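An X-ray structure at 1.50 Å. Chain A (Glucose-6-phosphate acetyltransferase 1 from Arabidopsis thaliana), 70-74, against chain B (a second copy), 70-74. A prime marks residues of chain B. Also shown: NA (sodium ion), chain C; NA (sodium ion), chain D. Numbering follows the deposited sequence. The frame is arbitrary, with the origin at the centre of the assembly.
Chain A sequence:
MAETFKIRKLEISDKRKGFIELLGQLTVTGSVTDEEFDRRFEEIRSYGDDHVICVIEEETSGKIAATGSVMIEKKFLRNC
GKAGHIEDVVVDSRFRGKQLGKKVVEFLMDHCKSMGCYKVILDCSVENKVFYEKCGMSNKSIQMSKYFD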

# COMPACT_ATOMS: atom_id res chain seq x y z
N VAL A 70 7.05 -4.20 -4.75
CA VAL A 70 5.81 -4.58 -4.00
C VAL A 70 6.05 -4.59 -2.50
O VAL A 70 7.09 -5.04 -2.04
CB VAL A 70 5.29 -5.98 -4.56
CG1 VAL A 70 6.27 -7.16 -4.22
CG2 VAL A 70 3.87 -6.23 -3.99
N MET A 71 5.09 -4.07 -1.76
CA MET A 71 5.12 -4.04 -0.33
C MET A 71 3.97 -4.86 0.17
O MET A 71 2.79 -4.59 -0.25
CB MET A 71 5.04 -2.60 0.17
CG MET A 71 5.18 -2.66 1.66
SD MET A 71 5.34 -0.99 2.33
CE MET A 71 3.88 -0.50 2.21
N ILE A 72 4.27 -5.85 1.03
CA ILE A 72 3.25 -6.75 1.55
C ILE A 72 2.73 -6.19 2.85
O ILE A 72 3.49 -5.85 3.81
CB ILE A 72 3.80 -8.19 1.67
CG1 ILE A 72 4.05 -8.73 0.26
CG2 ILE A 72 2.74 -9.14 2.24
CD1 ILE A 72 4.70 -10.20 0.24
N GLU A 73 1.41 -6.05 2.89
CA GLU A 73 0.66 -5.49 4.05
C GLU A 73 -0.01 -6.65 4.79
O GLU A 73 -0.83 -7.34 4.18
CB GLU A 73 -0.43 -4.60 3.53
CG GLU A 73 -1.24 -3.97 4.74
CD GLU A 73 -2.58 -3.47 4.28
OE1 GLU A 73 -3.47 -3.18 5.11
OE2 GLU A 73 -2.88 -3.38 3.08
N LYS A 74 0.31 -6.81 6.06
CA LYS A 74 -0.43 -7.78 6.89
C LYS A 74 -1.69 -7.16 7.42
O LYS A 74 -1.68 -6.04 7.91
CB LYS A 74 0.44 -8.19 8.04
CG LYS A 74 1.69 -9.00 7.56
CD LYS A 74 2.55 -9.43 8.73
CE LYS A 74 3.77 -10.14 8.13
NZ LYS A 74 4.87 -9.12 7.87
N VAL B 70 -3.28 2.61 8.51
CA VAL B 70 -2.35 3.11 7.46
C VAL B 70 -0.99 2.44 7.55
O VAL B 70 -0.47 2.24 8.64
CB VAL B 70 -2.27 4.70 7.57
CG1 VAL B 70 -1.58 5.17 8.90
CG2 VAL B 70 -1.54 5.24 6.32
N MET B 71 -0.44 2.10 6.40
CA MET B 71 0.86 1.50 6.29
C MET B 71 1.73 2.44 5.51
O MET B 71 1.34 2.84 4.37
CB MET B 71 0.77 0.14 5.63
CG MET B 71 2.15 -0.45 5.64
SD MET B 71 2.10 -2.17 5.08
CE MET B 71 1.91 -1.95 3.57
N ILE B 72 2.89 2.81 6.10
CA ILE B 72 3.79 3.76 5.47
C ILE B 72 4.81 2.99 4.67
O ILE B 72 5.50 2.04 5.15
CB ILE B 72 4.42 4.71 6.53
CG1 ILE B 72 3.32 5.60 7.09
CG2 ILE B 72 5.40 5.68 5.87
CD1 ILE B 72 3.83 6.59 8.26
N GLU B 73 4.90 3.38 3.40
CA GLU B 73 5.80 2.75 2.40
C GLU B 73 6.99 3.69 2.17
O GLU B 73 6.77 4.83 1.74
CB GLU B 73 5.06 2.63 1.09
CG GLU B 73 5.99 1.95 -0.00
CD GLU B 73 5.49 2.23 -1.38
OE1 GLU B 73 6.21 2.02 -2.38
OE2 GLU B 73 4.37 2.74 -1.59
N LYS B 74 8.19 3.21 2.42
CA LYS B 74 9.39 3.98 2.04
C LYS B 74 9.73 3.75 0.60
O LYS B 74 9.75 2.61 0.13
CB LYS B 74 10.54 3.54 2.90
CG LYS B 74 10.31 3.91 4.40
CD LYS B 74 11.48 3.48 5.26
CE LYS B 74 11.11 3.83 6.70
NZ LYS B 74 10.39 2.65 7.34
NA NA C . 2.56 -5.45 7.47
NA NA D . 8.78 0.65 3.82
O HOH W 1 6.86 -1.63 4.04
O HOH W 2 3.79 -2.89 6.58

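Strands 70-74 of the two copies face each other across an exact two-fold axis, running nearly antiparallel at 159°. Their axes come no closer than 9.1 Å, too far for backbone pairing, and no hydrogen bond crosses between them; the contact is made mainly by side chains. In this register Met71 lies opposite Glu73′ and, by symmetry, Glu73 opposite Met71′, with CA atoms 7.3 Å apart. The alternation of the strand points CA-to-CB of Met71 and Glu73 toward the partner, whereas Val70 and Ile72 point away.

Met71 makes most of the contact. With chi1 and chi2 both t, its chain extends across the gap, and chi3 near 75° (p) then turns the methyl so that CE lies 3.5 Å from CB of Glu73′. The same turn brings Met71 CE to the axis, where it meets Met71′ CE; the modelled separation of 2.8 Å is too short for two methyl groups, so the exact placing of the methyls should not be relied on. Met71 SD remains 4.1 Å from Ile72′ O, a loose approach.

Glu73 is also extended, chi1 and chi2 both t. It offers its aliphatic CB to the methionine methyl, while its carboxylate oxygens, OE1 and OE2, are hydrogen-bonded just beside one of the stretches. The backbone N of Lys74 lies 3.0 Å from a sodium ion NA, and Lys74′ N lies 3.0 Å from the second sodium ion NA.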